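Local atomic coordinates of oxygen-binding di-iron protein (Treponema denticola ATCC 35404, PDB entry 6QNM), a protein that probably binds molecular oxygen at a di-iron centre held in a metallo-beta-lactamase-like fold. Residues A15-I20 / Y38-R43; R43-L48 / S132-S137; L48-G53 / I76-Q81; K99-S104 / R120-P125. All coordinates share one frame; numbering follows the deposited sequence.

How the contacts relate
All four contacts bear on one mixed sheet of a metallo-beta-lactamase-like fold. Contacts 1, 3 and 4 are strand pairings inside it: an antiparallel hairpin, a parallel pair nearer the centre of the chain, and a parallel pair toward the far edge. Contact 2 instead brings a turn from the second sheet against strand 45-49. Contacts 1 and 3 are mostly buried, contacts 2 and 4 partly. Contacts 1 and 2 share Arg-43, and Asp-42 serves both, through His-17 and through Ser-135 N. Ile-76 ties contact 3 to contact 4 by backbone bonds to Lys-99 and Tyr-101. Contact 2 has no hydrogen bond between its segments.

Contact 1. Residues A15-I20 / Y38-R43; sequences ADHKFI and YLIVDR
His-17 ND1 donates a nearly straight bond to Asp-42 OD2 (2.6 Å, 175°), which lies in the imidazole plane and accepts through its anti lone pair. The carboxylate is turned 74° from the ring. With CG anti to the backbone N in both residues, both groups leave the strands on the face that also carries Phe-19 and Ile-40, and meet there. Ile-40 CG2 packs on His-17 CE1 at 3.6 Å, while its CG1 branch reaches Phe-19 CD1 at 3.7 Å. On the other side of that phenyl, CE2 comes within 3.6 Å of Tyr-38 CD1, the two ring planes oblique.

These residues belong to the antiparallel hairpin of strands 17-23 and 35-42. Lys-18/Val-41 and Ile-20/Leu-39 are its hydrogen-bonded pairs; His-17/Asp-42 and Phe-19/Ile-40 are non-hydrogen-bonded. On the other face Ile-20 CD1 sits 4.0 Å from Leu-39 CD2. At the hairpin's open end Arg-43 N bonds Asp-16 O, and Arg-43 NE forms a salt bridge with Asp-16 OD1 (2.8 Å), although its hydrogen bond is bent and weak.

Farther out, Asp-157 accepts from His-17 NE2 and Ser-135 N donates to Asp-42 OD1, fixing both ends of the imidazole-carboxylate pair.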
loop_
_atom_site.group_PDB
_atom_site.type_symbol
_atom_site.label_atom_id
_atom_site.label_comp_id
_atom_site.label_asym_id
_atom_site.label_seq_id
_atom_site.Cartn_x
_atom_site.Cartn_y
_atom_site.Cartn_z
ATOM N N ALA A 15 25.630 -20.019 -17.379
ATOM C CA ALA A 15 25.929 -21.400 -16.989
ATOM C C ALA A 15 25.738 -21.640 -15.495
ATOM O O ALA A 15 25.452 -22.768 -15.083
ATOM C CB ALA A 15 27.347 -21.816 -17.404
ATOM N N ASP A 16 25.902 -20.604 -14.671
ATOM C CA ASP A 16 25.547 -20.685 -13.259
ATOM C C ASP A 16 24.277 -19.930 -12.904
ATOM O O ASP A 16 23.684 -20.211 -11.857
ATOM C CB ASP A 16 26.681 -20.128 -12.383
ATOM C CG ASP A 16 27.785 -21.135 -12.138
ATOM O OD1 ASP A 16 27.475 -22.319 -11.884
ATOM O OD2 ASP A 16 28.967 -20.736 -12.199
ATOM N N HIS A 17 23.833 -19.006 -13.750
ATOM C CA HIS A 17 22.925 -17.954 -13.314
ATOM C C HIS A 17 22.097 -17.469 -14.495
ATOM O O HIS A 17 22.633 -17.260 -15.588
ATOM C CB HIS A 17 23.733 -16.803 -12.701
ATOM C CG HIS A 17 22.908 -15.772 -11.997
ATOM N ND1 HIS A 17 22.670 -15.810 -10.639
ATOM C CD2 HIS A 17 22.303 -14.651 -12.454
ATOM C CE1 HIS A 17 21.936 -14.766 -10.295
ATOM N NE2 HIS A 17 21.700 -14.048 -11.377
ATOM N N LYS A 18 20.791 -17.304 -14.269
ATOM C CA LYS A 18 19.856 -16.799 -15.267
ATOM C C LYS A 18 18.953 -15.746 -14.641
ATOM O O LYS A 18 18.499 -15.908 -13.503
ATOM C CB LYS A 18 18.971 -17.920 -15.829
ATOM C CG LYS A 18 19.534 -18.694 -17.005
ATOM C CD LYS A 18 18.634 -19.885 -17.310
ATOM C CE LYS A 18 19.100 -20.653 -18.537
ATOM N NZ LYS A 18 20.447 -21.257 -18.343
ATOM N N PHE A 19 18.693 -14.673 -15.389
ATOM C CA PHE A 19 17.682 -13.675 -15.049
ATOM C C PHE A 19 16.645 -13.694 -16.166
ATOM O O PHE A 19 16.971 -13.394 -17.319
ATOM C CB PHE A 19 18.304 -12.283 -14.888
ATOM C CG PHE A 19 17.408 -11.281 -14.201
ATOM C CD1 PHE A 19 17.701 -10.836 -12.921
ATOM C CD2 PHE A 19 16.288 -10.769 -14.839
ATOM C CE1 PHE A 19 16.889 -9.909 -12.288
ATOM C CE2 PHE A 19 15.472 -9.842 -14.213
ATOM C CZ PHE A 19 15.769 -9.414 -12.935
ATOM N N ILE A 20 15.405 -14.050 -15.825
ATOM C CA ILE A 20 14.384 -14.416 -16.802
ATOM C C ILE A 20 13.167 -13.510 -16.650
ATOM O O ILE A 20 12.683 -13.288 -15.534
ATOM C CB ILE A 20 13.973 -15.894 -16.648
ATOM C CG1 ILE A 20 15.186 -16.813 -16.822
ATOM C CG2 ILE A 20 12.876 -16.252 -17.636
ATOM C CD1 ILE A 20 15.024 -18.172 -16.167
ATOM N N TYR A 38 9.146 -11.979 -12.967
ATOM C CA TYR A 38 10.597 -12.022 -13.059
ATOM C C TYR A 38 11.096 -13.186 -12.218
ATOM O O TYR A 38 10.607 -13.416 -11.107
ATOM C CB TYR A 38 11.235 -10.715 -12.584
ATOM C CG TYR A 38 11.134 -9.588 -13.583
ATOM C CD1 TYR A 38 11.878 -9.606 -14.755
ATOM C CD2 TYR A 38 10.293 -8.507 -13.353
ATOM C CE1 TYR A 38 11.786 -8.574 -15.674
ATOM C CE2 TYR A 38 10.193 -7.472 -14.267
ATOM C CZ TYR A 38 10.942 -7.510 -15.424
ATOM O OH TYR A 38 10.850 -6.480 -16.331
ATOM N N LEU A 39 12.073 -13.914 -12.752
ATOM C CA LEU A 39 12.581 -15.117 -12.113
ATOM C C LEU A 39 14.095 -15.167 -12.248
ATOM O O LEU A 39 14.637 -14.952 -13.336
ATOM C CB LEU A 39 11.954 -16.374 -12.735
ATOM C CG LEU A 39 12.576 -17.727 -12.381
ATOM C CD1 LEU A 39 12.153 -18.179 -10.996
ATOM C CD2 LEU A 39 12.201 -18.778 -13.412
ATOM N N ILE A 40 14.773 -15.426 -11.135
ATOM C CA ILE A 40 16.208 -15.674 -11.120
ATOM C C ILE A 40 16.408 -17.154 -10.841
ATOM O O ILE A 40 15.770 -17.713 -9.941
ATOM C CB ILE A 40 16.927 -14.812 -10.065
ATOM C CG1 ILE A 40 16.795 -13.326 -10.404
ATOM C CG2 ILE A 40 18.396 -15.212 -9.956
ATOM C CD1 ILE A 40 17.305 -12.403 -9.312
ATOM N N VAL A 41 17.274 -17.792 -11.620
ATOM C CA VAL A 41 17.694 -19.162 -11.362
ATOM C C VAL A 41 19.201 -19.147 -11.167
ATOM O O VAL A 41 19.939 -18.637 -12.019
ATOM C CB VAL A 41 17.287 -20.118 -12.498
ATOM C CG1 VAL A 41 17.779 -21.534 -12.203
ATOM C CG2 VAL A 41 15.776 -20.109 -12.677
ATOM N N ASP A 42 19.652 -19.684 -10.038
ATOM C CA ASP A 42 21.068 -19.714 -9.701
ATOM C C ASP A 42 21.413 -21.124 -9.257
ATOM O O ASP A 42 20.864 -21.615 -8.264
ATOM C CB ASP A 42 21.403 -18.700 -8.606
ATOM C CG ASP A 42 22.886 -18.568 -8.386
ATOM O OD1 ASP A 42 23.460 -19.463 -7.734
ATOM O OD2 ASP A 42 23.479 -17.584 -8.877
ATOM N N ARG A 43 22.340 -21.755 -9.978
ATOM C CA ARG A 43 22.532 -23.206 -9.940
ATOM C C ARG A 43 21.183 -23.809 -10.305
ATOM O O ARG A 43 20.692 -23.542 -11.415
ATOM C CB ARG A 43 23.124 -23.627 -8.593
ATOM C CG ARG A 43 24.456 -22.969 -8.276
ATOM C CD ARG A 43 25.599 -23.631 -9.031
ATOM N NE ARG A 43 26.761 -22.754 -9.160
ATOM C CZ ARG A 43 27.906 -22.918 -8.500
ATOM N NH1 ARG A 43 28.907 -22.069 -8.687
ATOM N NH2 ARG A 43 28.053 -23.930 -7.655
#

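Contact 2. Residues R43-L48 / S132-S137; sequences RGRGVL and SLPSGS
Arg-43, Arg-45 and Val-47 meet the turn 133-136 in a partly buried van der Waals contact, with no hydrogen bond between the two segments. It joins the two sheets of the metallo-beta-lactamase-like fold: strand 45-49 belongs to the larger one, and the turn connects strands 130-132 and 138-143 of the other. The turn is a type I beta turn, closed by Gly-136 N to Leu-133 O (2.8 Å), within a hairpin where Leu-133 N also bonds Ser-137 O.

Pro-134 packs against both arginines. Its CB lies 3.6 Å from Arg-43 CG, the two side chains running past each other in opposite directions. Its CG meets Arg-45 CG at 3.9 Å, there crossing at about a right angle. The bend of Arg-43 at chi2 (-78°) swings its guanidinium across the turn, where Pro-134 O stands 4.3 Å above the centre of one face and Ser-135 CA is 3.7 Å from NH1. This is a layered approach over the flat group, not a bond along its N-H directions; the NE of Arg-43 is engaged by Asp-16. Arg-45 bends away after CG, and its NH1 forms a salt bridge with Asp-74.

Deeper between the sheets, Val-47 CG2 touches Leu-133 CD2, and Met-139 packs on both residues. Pro-134 and Leu-133 also touch Asp-42 on the neighbouring strand. Within the turn itself, Ser-135 OG accepts from Ser-137 N at 3.2 Å (164°), an ST turn.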
loop_
_atom_site.group_PDB
_atom_site.type_symbol
_atom_site.label_atom_id
_atom_site.label_comp_id
_atom_site.label_asym_id
_atom_site.label_seq_id
_atom_site.Cartn_x
_atom_site.Cartn_y
_atom_site.Cartn_z
ATOM N N ARG A 43 22.340 -21.755 -9.978
ATOM C CA ARG A 43 22.532 -23.206 -9.940
ATOM C C ARG A 43 21.183 -23.809 -10.305
ATOM O O ARG A 43 20.692 -23.542 -11.415
ATOM C CB ARG A 43 23.124 -23.627 -8.593
ATOM C CG ARG A 43 24.456 -22.969 -8.276
ATOM C CD ARG A 43 25.599 -23.631 -9.031
ATOM N NE ARG A 43 26.761 -22.754 -9.160
ATOM C CZ ARG A 43 27.906 -22.918 -8.500
ATOM N NH1 ARG A 43 28.907 -22.069 -8.687
ATOM N NH2 ARG A 43 28.053 -23.930 -7.655
ATOM N N GLY A 44 20.541 -24.583 -9.442
ATOM C CA GLY A 44 19.230 -25.073 -9.807
ATOM C C GLY A 44 18.119 -24.530 -8.938
ATOM O O GLY A 44 17.043 -25.129 -8.869
ATOM N N ARG A 45 18.367 -23.405 -8.266
ATOM C CA ARG A 45 17.443 -22.836 -7.294
ATOM C C ARG A 45 16.840 -21.535 -7.812
ATOM O O ARG A 45 17.474 -20.789 -8.564
ATOM C CB ARG A 45 18.142 -22.589 -5.955
ATOM C CG ARG A 45 19.081 -23.714 -5.534
ATOM C CD ARG A 45 18.368 -25.060 -5.515
ATOM N NE ARG A 45 17.296 -25.109 -4.526
ATOM C CZ ARG A 45 16.638 -26.218 -4.201
ATOM N NH1 ARG A 45 15.677 -26.176 -3.286
ATOM N NH2 ARG A 45 16.941 -27.369 -4.789
ATOM N N GLY A 46 15.606 -21.264 -7.392
ATOM C CA GLY A 46 14.817 -20.174 -7.937
ATOM C C GLY A 46 14.593 -19.042 -6.952
ATOM O O GLY A 46 14.540 -19.254 -5.737
ATOM N N VAL A 47 14.482 -17.830 -7.492
ATOM C CA VAL A 47 14.065 -16.639 -6.758
ATOM C C VAL A 47 12.931 -15.992 -7.540
ATOM O O VAL A 47 13.074 -15.736 -8.740
ATOM C CB VAL A 47 15.221 -15.634 -6.577
ATOM C CG1 VAL A 47 14.739 -14.398 -5.799
ATOM C CG2 VAL A 47 16.415 -16.293 -5.896
ATOM N N LEU A 48 11.812 -15.731 -6.867
ATOM C CA LEU A 48 10.668 -15.059 -7.474
ATOM C C LEU A 48 10.622 -13.615 -6.994
ATOM O O LEU A 48 10.723 -13.352 -5.793
ATOM C CB LEU A 48 9.357 -15.764 -7.119
ATOM C CG LEU A 48 8.994 -17.033 -7.888
ATOM C CD1 LEU A 48 7.718 -17.630 -7.327
ATOM C CD2 LEU A 48 8.838 -16.732 -9.375
ATOM N N SER A 132 22.710 -14.094 -0.177
ATOM C CA SER A 132 23.680 -14.912 -0.886
ATOM C C SER A 132 22.975 -15.941 -1.753
ATOM O O SER A 132 21.925 -16.476 -1.386
ATOM C CB SER A 132 24.606 -15.623 0.099
ATOM O OG SER A 132 25.603 -14.745 0.585
ATOM N N LEU A 133 23.563 -16.214 -2.904
ATOM C CA LEU A 133 23.070 -17.193 -3.851
ATOM C C LEU A 133 24.018 -18.383 -3.904
ATOM O O LEU A 133 25.194 -18.267 -3.543
ATOM C CB LEU A 133 22.935 -16.572 -5.246
ATOM C CG LEU A 133 21.770 -15.605 -5.443
ATOM C CD1 LEU A 133 21.852 -14.966 -6.818
ATOM C CD2 LEU A 133 20.450 -16.337 -5.264
ATOM N N PRO A 134 23.534 -19.558 -4.327
ATOM C CA PRO A 134 24.417 -20.738 -4.344
ATOM C C PRO A 134 25.686 -20.534 -5.153
ATOM O O PRO A 134 26.750 -21.028 -4.760
ATOM C CB PRO A 134 23.521 -21.829 -4.943
ATOM C CG PRO A 134 22.138 -21.406 -4.594
ATOM C CD PRO A 134 22.136 -19.905 -4.642
ATOM N N SER A 135 25.604 -19.821 -6.279
ATOM C CA SER A 135 26.794 -19.510 -7.066
ATOM C C SER A 135 27.824 -18.705 -6.288
ATOM O O SER A 135 28.977 -18.612 -6.723
ATOM C CB SER A 135 26.408 -18.737 -8.326
ATOM O OG SER A 135 25.942 -17.440 -7.991
ATOM N N GLY A 136 27.436 -18.103 -5.165
ATOM C CA GLY A 136 28.284 -17.172 -4.460
ATOM C C GLY A 136 28.049 -15.724 -4.820
ATOM O O GLY A 136 28.587 -14.836 -4.144
ATOM N N SER A 137 27.262 -15.457 -5.857
ATOM C CA SER A 137 26.836 -14.102 -6.160
ATOM C C SER A 137 25.803 -13.645 -5.135
ATOM O O SER A 137 25.177 -14.451 -4.445
ATOM C CB SER A 137 26.249 -14.026 -7.572
ATOM O OG SER A 137 27.188 -14.459 -8.541
#

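Contact 3. Residues L48-G53 / I76-Q81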
loop_
_atom_site.group_PDB
_atom_site.type_symbol
_atom_site.label_atom_id
_atom_site.label_comp_id
_atom_site.label_asym_id
_atom_site.label_seq_id
_atom_site.Cartn_x
_atom_site.Cartn_y
_atom_site.Cartn_z
ATOM N N LEU A 48 11.812 -15.731 -6.867
ATOM C CA LEU A 48 10.668 -15.059 -7.474
ATOM C C LEU A 48 10.622 -13.615 -6.994
ATOM O O LEU A 48 10.723 -13.352 -5.793
ATOM C CB LEU A 48 9.357 -15.764 -7.119
ATOM C CG LEU A 48 8.994 -17.033 -7.888
ATOM C CD1 LEU A 48 7.718 -17.630 -7.327
ATOM C CD2 LEU A 48 8.838 -16.732 -9.375
ATOM N N LEU A 49 10.461 -12.686 -7.929
ATOM C CA LEU A 49 10.373 -11.266 -7.617
ATOM C C LEU A 49 8.937 -10.803 -7.810
ATOM O O LEU A 49 8.396 -10.915 -8.916
ATOM C CB LEU A 49 11.322 -10.454 -8.497
ATOM C CG LEU A 49 12.713 -11.041 -8.722
ATOM C CD1 LEU A 49 13.590 -10.073 -9.503
ATOM C CD2 LEU A 49 13.353 -11.383 -7.394
ATOM N N ASP A 50 8.334 -10.289 -6.740
ATOM C CA ASP A 50 6.968 -9.762 -6.765
ATOM C C ASP A 50 5.997 -10.688 -7.489
ATOM O O ASP A 50 5.390 -10.272 -8.514
ATOM C CB ASP A 50 6.949 -8.370 -7.368
ATOM C CG ASP A 50 7.305 -7.283 -6.371
ATOM O OD1 ASP A 50 7.479 -7.604 -5.177
ATOM O OD2 ASP A 50 7.407 -6.105 -6.781
ATOM N N PRO A 51 5.786 -11.918 -7.028
ATOM C CA PRO A 51 4.944 -12.850 -7.804
ATOM C C PRO A 51 3.499 -12.405 -7.988
ATOM O O PRO A 51 2.988 -12.448 -9.115
ATOM C CB PRO A 51 5.046 -14.159 -7.001
ATOM C CG PRO A 51 5.566 -13.773 -5.656
ATOM C CD PRO A 51 6.421 -12.572 -5.871
ATOM N N GLY A 52 2.826 -11.958 -6.934
ATOM C CA GLY A 52 1.529 -11.323 -7.101
ATOM C C GLY A 52 0.367 -12.124 -7.675
ATOM O O GLY A 52 -0.263 -12.913 -6.962
ATOM N N GLY A 53 0.101 -11.947 -8.969
ATOM C CA GLY A 53 -1.248 -12.147 -9.486
ATOM C C GLY A 53 -1.767 -13.564 -9.288
ATOM O O GLY A 53 -1.069 -14.547 -9.545
ATOM N N ILE A 76 11.372 -15.734 -2.147
ATOM C CA ILE A 76 10.411 -14.820 -2.749
ATOM C C ILE A 76 10.729 -13.423 -2.243
ATOM O O ILE A 76 10.879 -13.214 -1.034
ATOM C CB ILE A 76 8.958 -15.203 -2.410
ATOM C CG1 ILE A 76 8.576 -16.526 -3.073
ATOM C CG2 ILE A 76 8.002 -14.095 -2.830
ATOM C CD1 ILE A 76 7.196 -17.013 -2.682
ATOM N N PHE A 77 10.832 -12.472 -3.162
ATOM C CA PHE A 77 11.130 -11.089 -2.826
ATOM C C PHE A 77 9.904 -10.239 -3.105
ATOM O O PHE A 77 9.349 -10.288 -4.207
ATOM C CB PHE A 77 12.321 -10.562 -3.630
ATOM C CG PHE A 77 12.543 -9.084 -3.476
ATOM C CD1 PHE A 77 13.268 -8.590 -2.403
ATOM C CD2 PHE A 77 12.024 -8.189 -4.399
ATOM C CE1 PHE A 77 13.471 -7.229 -2.256
ATOM C CE2 PHE A 77 12.219 -6.831 -4.256
ATOM C CZ PHE A 77 12.942 -6.349 -3.183
ATOM N N PHE A 78 9.500 -9.448 -2.118
ATOM C CA PHE A 78 8.400 -8.507 -2.265
ATOM C C PHE A 78 8.956 -7.099 -2.129
ATOM O O PHE A 78 9.559 -6.763 -1.104
ATOM C CB PHE A 78 7.305 -8.766 -1.228
ATOM C CG PHE A 78 6.395 -9.908 -1.581
ATOM C CD1 PHE A 78 5.710 -9.917 -2.784
ATOM C CD2 PHE A 78 6.217 -10.967 -0.709
ATOM C CE1 PHE A 78 4.870 -10.965 -3.112
ATOM C CE2 PHE A 78 5.378 -12.016 -1.031
ATOM C CZ PHE A 78 4.707 -12.018 -2.233
ATOM N N SER A 79 8.757 -6.283 -3.167
ATOM C CA SER A 79 9.260 -4.915 -3.142
ATOM C C SER A 79 8.579 -4.089 -2.058
ATOM O O SER A 79 9.202 -3.198 -1.469
ATOM C CB SER A 79 9.074 -4.265 -4.515
ATOM O OG SER A 79 7.723 -4.339 -4.929
ATOM N N HIS A 80 7.312 -4.365 -1.782
ATOM C CA HIS A 80 6.570 -3.646 -0.758
ATOM C C HIS A 80 5.345 -4.475 -0.413
ATOM O O HIS A 80 5.167 -5.592 -0.902
ATOM C CB HIS A 80 6.174 -2.246 -1.240
ATOM C CG HIS A 80 5.263 -2.249 -2.429
ATOM N ND1 HIS A 80 3.897 -2.109 -2.323
ATOM C CD2 HIS A 80 5.525 -2.383 -3.751
ATOM C CE1 HIS A 80 3.355 -2.151 -3.528
ATOM N NE2 HIS A 80 4.322 -2.316 -4.412
ATOM N N GLN A 81 4.504 -3.923 0.451
ATOM C CA GLN A 81 3.240 -4.566 0.753
ATOM C C GLN A 81 2.287 -4.197 -0.371
ATOM O O GLN A 81 2.283 -3.057 -0.846
ATOM C CB GLN A 81 2.715 -4.131 2.127
ATOM C CG GLN A 81 1.725 -2.956 2.154
ATOM C CD GLN A 81 2.356 -1.612 1.806
ATOM O OE1 GLN A 81 3.498 -1.536 1.345
ATOM N NE2 GLN A 81 1.605 -0.538 2.033
#
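Strands 45-49 and 73-77 run parallel here, Leu-48 beside Ile-76 and Leu-49 beside Phe-77, and their bonds Phe-77 N to Leu-48 O (2.8 Å) and Asp-50 N to Phe-77 O (2.7 Å) are both nearly straight.

Farther along the chain, the carboxylate of Asp-50 grips Ser-79 twice. OD1 accepts from the backbone N of Ser-79 at 2.7 Å (165°), and OD2 accepts from Ser-79 OG at 2.6 Å, each through its syn lone pair. The two bonds hold the carboxylate against rotation. Asp-50 has both backbone angles positive, turning the chain out of the strand, while CG anti to its carbonyl carbon (chi1 -83°) swings the acid back across to the neighbouring segment. Ser-79 OG, set between its own backbone N and carbonyl carbon, lies beside the N-H, so that the two donors face the two oxygens of the carboxylate together.

The same OD1 also lies at the edge of the Phe-78 ring, near its plane. Pro-51 packs beside it: its CD is 3.5 Å from Phe-78 CE1, the two side chains crossing at about a right angle, and its CG reaches Ile-76 CG2 at 3.7 Å. That methyl in turn covers one face of the Phe-78 ring, toward the rim. On the opposite face of the sheet, Leu-49 CD2 rests 4.0 Å from Phe-77 CB, and Phe-164 and Leu-155 of the second sheet pack against both residues.

With helix 57-65 between them, the strands form a beta-alpha-beta crossover in a metallo-beta-lactamase-like fold.

Contact 4. Residues K99-S104 / R120-P125; sequences KIYISS and RMVPIP
Val-122 and Tyr-101 lie side by side on one face of a parallel strand pair. From CB, which sits over one face of the tyrosine ring, 4.0 Å from its centroid and toward the rim in a CH-pi contact, Val-122 sends its two methyls different ways. CG1, anti to the backbone N (chi1 -180°), follows the ring outward to Tyr-101 CE2 at 3.5 Å; CG2 lies beside Ile-100 O and the fringe of the same ring. Farther along, Ile-124 CD1 reaches back to Tyr-101 CB at 3.9 Å, so valine and isoleucine touch the tyrosine at its ring and its base.

The other face carries Ile-100, Ile-102 and Met-121. Met-121 CG rests against Ile-100 CB, and SD comes 4.1 Å from Ile-102 CG2, so the thioether runs alongside both isoleucines. Phe-78 packs against both isoleucines.

The backbone ladder alternates from strand to strand: Ile-100 N to Arg-120 O, Val-122 N to Ile-100 O, Ile-102 N to Val-122 O and Ile-124 N to Ile-102 O. The last donor stands well above the carbonyl plane (38° out of it). Ser-104 N then bonds Ile-124 O at 3.0 Å. A water donates to that carbonyl (2.8 Å) and accepts from Ser-103 OG. Ser-103 is an N-cap, its OG also taking the N-H of Leu-105. The strands, 32° apart in direction, are a twisted parallel pair of the larger sheet in this metallo-beta-lactamase-like fold, with helix 104-107 starting where strand 99-103 ends.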
loop_
_atom_site.group_PDB
_atom_site.type_symbol
_atom_site.label_atom_id
_atom_site.label_comp_id
_atom_site.label_asym_id
_atom_site.label_seq_id
_atom_site.Cartn_x
_atom_site.Cartn_y
_atom_site.Cartn_z
ATOM N N LYS A 99 11.435 -18.918 1.449
ATOM C CA LYS A 99 11.459 -17.782 2.367
ATOM C C LYS A 99 10.963 -16.529 1.657
ATOM O O LYS A 99 11.178 -16.351 0.458
ATOM C CB LYS A 99 12.878 -17.528 2.890
ATOM C CG LYS A 99 13.586 -18.764 3.422
ATOM C CD LYS A 99 15.094 -18.654 3.216
ATOM C CE LYS A 99 15.506 -19.021 1.803
ATOM N NZ LYS A 99 16.702 -18.254 1.349
ATOM N N ILE A 100 10.292 -15.657 2.406
ATOM C CA ILE A 100 9.770 -14.403 1.879
ATOM C C ILE A 100 10.572 -13.264 2.492
ATOM O O ILE A 100 10.630 -13.126 3.721
ATOM C CB ILE A 100 8.273 -14.247 2.177
ATOM C CG1 ILE A 100 7.463 -15.287 1.399
ATOM C CG2 ILE A 100 7.813 -12.844 1.844
ATOM C CD1 ILE A 100 5.969 -15.092 1.515
ATOM N N TYR A 101 11.201 -12.458 1.643
ATOM C CA TYR A 101 11.913 -11.265 2.082
ATOM C C TYR A 101 11.032 -10.054 1.813
ATOM O O TYR A 101 10.568 -9.854 0.686
ATOM C CB TYR A 101 13.253 -11.107 1.363
ATOM C CG TYR A 101 14.301 -12.131 1.740
ATOM C CD1 TYR A 101 14.290 -13.399 1.175
ATOM C CD2 TYR A 101 15.312 -11.824 2.645
ATOM C CE1 TYR A 101 15.250 -14.339 1.505
ATOM C CE2 TYR A 101 16.277 -12.759 2.980
ATOM C CZ TYR A 101 16.239 -14.015 2.405
ATOM O OH TYR A 101 17.188 -14.956 2.729
ATOM N N ILE A 102 10.805 -9.244 2.846
ATOM C CA ILE A 102 10.002 -8.036 2.717
ATOM C C ILE A 102 10.452 -7.060 3.794
ATOM O O ILE A 102 11.023 -7.453 4.813
ATOM C CB ILE A 102 8.487 -8.354 2.824
ATOM C CG1 ILE A 102 7.635 -7.177 2.338
ATOM C CG2 ILE A 102 8.116 -8.762 4.244
ATOM C CD1 ILE A 102 6.166 -7.513 2.206
ATOM N N SER A 103 10.190 -5.774 3.558
ATOM C CA SER A 103 10.593 -4.735 4.494
ATOM C C SER A 103 10.085 -5.051 5.895
ATOM O O SER A 103 8.991 -5.595 6.070
ATOM C CB SER A 103 10.058 -3.375 4.035
ATOM O OG SER A 103 10.125 -2.412 5.078
ATOM N N SER A 104 10.898 -4.704 6.895
ATOM C CA SER A 104 10.503 -4.928 8.282
ATOM C C SER A 104 9.216 -4.189 8.629
ATOM O O SER A 104 8.496 -4.599 9.544
ATOM C CB SER A 104 11.628 -4.492 9.214
ATOM O OG SER A 104 12.045 -3.175 8.896
ATOM N N ARG A 120 7.946 -17.689 7.996
ATOM C CA ARG A 120 8.357 -17.715 6.598
ATOM C C ARG A 120 8.872 -16.375 6.098
ATOM O O ARG A 120 9.349 -16.302 4.958
ATOM C CB ARG A 120 7.177 -18.154 5.723
ATOM C CG ARG A 120 6.703 -19.566 5.988
ATOM C CD ARG A 120 7.678 -20.574 5.434
ATOM N NE ARG A 120 7.517 -20.751 3.991
ATOM C CZ ARG A 120 6.696 -21.636 3.435
ATOM N NH1 ARG A 120 5.955 -22.427 4.198
ATOM N NH2 ARG A 120 6.611 -21.721 2.116
ATOM N N MET A 121 8.769 -15.314 6.897
ATOM C CA MET A 121 9.148 -13.987 6.436
ATOM C C MET A 121 10.454 -13.542 7.074
ATOM O O MET A 121 10.672 -13.745 8.275
ATOM C CB MET A 121 8.022 -12.992 6.698
ATOM C CG MET A 121 6.843 -13.209 5.754
ATOM S SD MET A 121 5.779 -11.769 5.690
ATOM C CE MET A 121 5.220 -11.750 7.373
ATOM N N VAL A 122 11.293 -12.907 6.263
ATOM C CA VAL A 122 12.588 -12.370 6.668
ATOM C C VAL A 122 12.512 -10.852 6.565
ATOM O O VAL A 122 12.336 -10.325 5.460
ATOM C CB VAL A 122 13.738 -12.925 5.811
ATOM C CG1 VAL A 122 15.069 -12.352 6.258
ATOM C CG2 VAL A 122 13.764 -14.454 5.881
ATOM N N PRO A 123 12.624 -10.114 7.671
ATOM C CA PRO A 123 12.499 -8.651 7.605
ATOM C C PRO A 123 13.746 -8.007 7.017
ATOM O O PRO A 123 14.867 -8.269 7.459
ATOM C CB PRO A 123 12.305 -8.248 9.071
ATOM C CG PRO A 123 12.992 -9.319 9.851
ATOM C CD PRO A 123 12.913 -10.592 9.036
ATOM N N ILE A 124 13.552 -7.184 5.994
ATOM C CA ILE A 124 14.637 -6.420 5.387
ATOM C C ILE A 124 14.796 -5.124 6.179
ATOM O O ILE A 124 13.832 -4.347 6.265
ATOM C CB ILE A 124 14.364 -6.131 3.907
ATOM C CG1 ILE A 124 14.038 -7.426 3.158
ATOM C CG2 ILE A 124 15.564 -5.445 3.266
ATOM C CD1 ILE A 124 13.469 -7.189 1.777
ATOM N N PRO A 125 15.967 -4.850 6.755
ATOM C CA PRO A 125 16.157 -3.580 7.463
ATOM C C PRO A 125 16.207 -2.419 6.484
ATOM O O PRO A 125 16.475 -2.588 5.291
ATOM C CB PRO A 125 17.497 -3.764 8.183
ATOM C CG PRO A 125 18.243 -4.736 7.316
ATOM C CD PRO A 125 17.206 -5.647 6.697
HETATM O O HOH W 1 12.772 -1.804 5.945
#